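Local coordinates for protein DNA primase (Helicobacter pylori, PDB 4EHS) that synthesises short RNA primers for DNA replication and stimulates the DnaB helicase, which its C-terminal domain binds, at residues L36-L41 / V81-D86. Sequence-based numbering, arbitrary orientation.
Sequences LVIRYL and VALLLD
The axes of the helical segments 36-41 and 81-85 cross almost perpendicularly (-91°), 9.6 Å apart at closest approach; they lie on helices 30-43 and 78-85, and the second helix ends here, Asp86 being the first residue to leave helical torsions. Arg39 has the largest share of the contact, hydrogen-bonding to carbonyls at the end of that helix. Its CG stands anti to the backbone N and the chain bends at chi2 (63°), which carries the guanidinium to one carbonyl in the last turn, Leu83 O, and one just beyond it, Asp86 O. NH1 grips both. The bond from Arg39 NH1 to Asp86 O, 2.9 Å long, is nearly straight (169°), lies in the guanidinium plane and uses a carbonyl lone pair; that from Arg39 NH1 to Leu83 O, 2.8 Å, is more bent, with the oxygen tilted out of that plane. Leu84 O sits over the centre of one guanidinium face, 3.2 Å from Arg39 CZ, probably favourable electrostatically. A water accepts from NH2 and donates weakly to Asp86 O. Arginine suits this place: its long chain spans the gap, its planar group offers several N-H donors, and its positive charge should complement the negative end of the helix dipole. NE forms a salt bridge with Glu43, one turn further along, which helps fix the group's rotation. The carboxylate of Asp86 turns away, OD1 accepting from Asn88 N. Ile38 and Leu83, both aliphatic and buried, cross at about a right angle, CG2 of Ile38 pressing on CD2 of Leu83 at a tight 3.4 Å. Beyond them this packing continues into the helicase-binding domain's all-helical fold: Ile38 also meets Phe67 of helix 64-71, Leu83 touches Glu66 there, and Val37 and Tyr40 lie against Glu99 of helix 96-117.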
loop_
_atom_site.group_PDB
_atom_site.type_symbol
_atom_site.label_atom_id
_atom_site.label_comp_id
_atom_site.label_asym_id
_atom_site.label_seq_id
_atom_site.Cartn_x
_atom_site.Cartn_y
_atom_site.Cartn_z
ATOM N N LEU A 36 13.330 14.997 7.327
ATOM C CA LEU A 36 14.169 14.046 8.055
ATOM C C LEU A 36 14.117 12.706 7.374
ATOM O O LEU A 36 15.160 12.121 7.116
ATOM C CB LEU A 36 13.841 14.011 9.542
ATOM C CG LEU A 36 14.679 13.113 10.437
ATOM C CD1 LEU A 36 16.115 13.615 10.457
ATOM C CD2 LEU A 36 14.077 13.133 11.846
ATOM N N VAL A 37 12.895 12.293 7.045
ATOM C CA VAL A 37 12.671 10.975 6.445
ATOM C C VAL A 37 13.413 10.961 5.089
ATOM O O VAL A 37 14.161 10.009 4.806
ATOM C CB VAL A 37 11.150 10.661 6.350
ATOM C CG1 VAL A 37 10.956 9.486 5.404
ATOM C CG2 VAL A 37 10.589 10.243 7.722
ATOM N N ILE A 38 13.266 12.008 4.269
ATOM C CA ILE A 38 13.864 12.016 2.959
ATOM C C ILE A 38 15.396 12.076 3.074
ATOM O O ILE A 38 16.132 11.525 2.234
ATOM C CB ILE A 38 13.293 13.160 2.121
ATOM C CG1 ILE A 38 11.795 12.832 1.816
ATOM C CG2 ILE A 38 14.042 13.273 0.773
ATOM C CD1 ILE A 38 11.047 14.026 1.245
ATOM N N ARG A 39 15.830 12.828 4.090
ATOM C CA ARG A 39 17.314 12.958 4.285
ATOM C C ARG A 39 17.952 11.561 4.560
ATOM O O ARG A 39 19.073 11.207 4.054
ATOM C CB ARG A 39 17.565 13.968 5.442
ATOM C CG ARG A 39 19.119 14.073 5.623
ATOM C CD ARG A 39 19.811 14.633 4.380
ATOM N NE ARG A 39 21.211 14.801 4.849
ATOM C CZ ARG A 39 21.647 15.944 5.348
ATOM N NH1 ARG A 39 20.930 17.082 5.182
ATOM N NH2 ARG A 39 22.886 15.966 5.904
ATOM N N TYR A 40 17.282 10.756 5.378
ATOM C CA TYR A 40 17.727 9.368 5.595
ATOM C C TYR A 40 17.781 8.622 4.255
ATOM O O TYR A 40 18.755 7.890 3.986
ATOM C CB TYR A 40 16.771 8.601 6.461
ATOM C CG TYR A 40 17.043 8.702 7.963
ATOM C CD1 TYR A 40 18.071 7.981 8.535
ATOM C CD2 TYR A 40 16.265 9.518 8.773
ATOM C CE1 TYR A 40 18.317 8.031 9.934
ATOM C CE2 TYR A 40 16.499 9.591 10.161
ATOM C CZ TYR A 40 17.576 8.870 10.730
ATOM O OH TYR A 40 17.814 8.923 12.088
ATOM N N LEU A 41 16.717 8.728 3.451
ATOM C CA LEU A 41 16.730 8.072 2.095
ATOM C C LEU A 41 17.842 8.594 1.175
ATOM O O LEU A 41 18.408 7.820 0.373
ATOM C CB LEU A 41 15.393 8.301 1.385
ATOM C CG LEU A 41 14.200 8.000 2.301
ATOM C CD1 LEU A 41 13.000 8.245 1.404
ATOM C CD2 LEU A 41 14.093 6.573 2.870
ATOM N N VAL A 81 19.176 18.637 -3.735
ATOM C CA VAL A 81 20.516 19.099 -3.347
ATOM C C VAL A 81 20.439 19.899 -2.029
ATOM O O VAL A 81 21.192 19.655 -1.073
ATOM C CB VAL A 81 21.188 19.898 -4.501
ATOM C CG1 VAL A 81 22.404 20.702 -4.008
ATOM C CG2 VAL A 81 21.518 18.937 -5.658
ATOM N N ALA A 82 19.472 20.802 -1.942
ATOM C CA ALA A 82 19.390 21.658 -0.769
ATOM C C ALA A 82 19.063 20.820 0.483
ATOM O O ALA A 82 19.581 21.069 1.598
ATOM C CB ALA A 82 18.330 22.719 -0.977
ATOM N N LEU A 83 18.192 19.830 0.312
ATOM C CA LEU A 83 17.882 18.993 1.438
ATOM C C LEU A 83 19.110 18.138 1.850
ATOM O O LEU A 83 19.366 17.939 3.035
ATOM C CB LEU A 83 16.645 18.134 1.054
ATOM C CG LEU A 83 16.100 17.102 1.997
ATOM C CD1 LEU A 83 15.760 17.748 3.321
ATOM C CD2 LEU A 83 14.861 16.472 1.385
ATOM N N LEU A 84 19.899 17.676 0.871
ATOM C CA LEU A 84 21.018 16.799 1.147
ATOM C C LEU A 84 22.095 17.600 1.888
ATOM O O LEU A 84 22.914 17.023 2.646
ATOM C CB LEU A 84 21.582 16.234 -0.179
ATOM C CG LEU A 84 22.677 15.141 -0.076
ATOM C CD1 LEU A 84 24.052 15.711 0.273
ATOM C CD2 LEU A 84 22.366 13.955 0.844
ATOM N N LEU A 85 22.052 18.909 1.666
ATOM C CA LEU A 85 23.010 19.884 2.198
ATOM C C LEU A 85 22.598 20.566 3.526
ATOM O O LEU A 85 23.439 21.063 4.239
ATOM C CB LEU A 85 23.211 20.999 1.177
ATOM C CG LEU A 85 24.333 21.014 0.119
ATOM C CD1 LEU A 85 24.360 19.786 -0.808
ATOM C CD2 LEU A 85 24.252 22.317 -0.686
ATOM N N ASP A 86 21.299 20.618 3.814
ATOM C CA ASP A 86 20.726 21.135 5.067
ATOM C C ASP A 86 21.550 20.699 6.301
ATOM O O ASP A 86 21.714 19.515 6.595
ATOM C CB ASP A 86 19.264 20.610 5.173
ATOM C CG ASP A 86 18.427 21.341 6.180
ATOM O OD1 ASP A 86 18.950 21.816 7.189
ATOM O OD2 ASP A 86 17.196 21.365 6.041
HETATM O O HOH W 1 24.729 18.056 6.762
#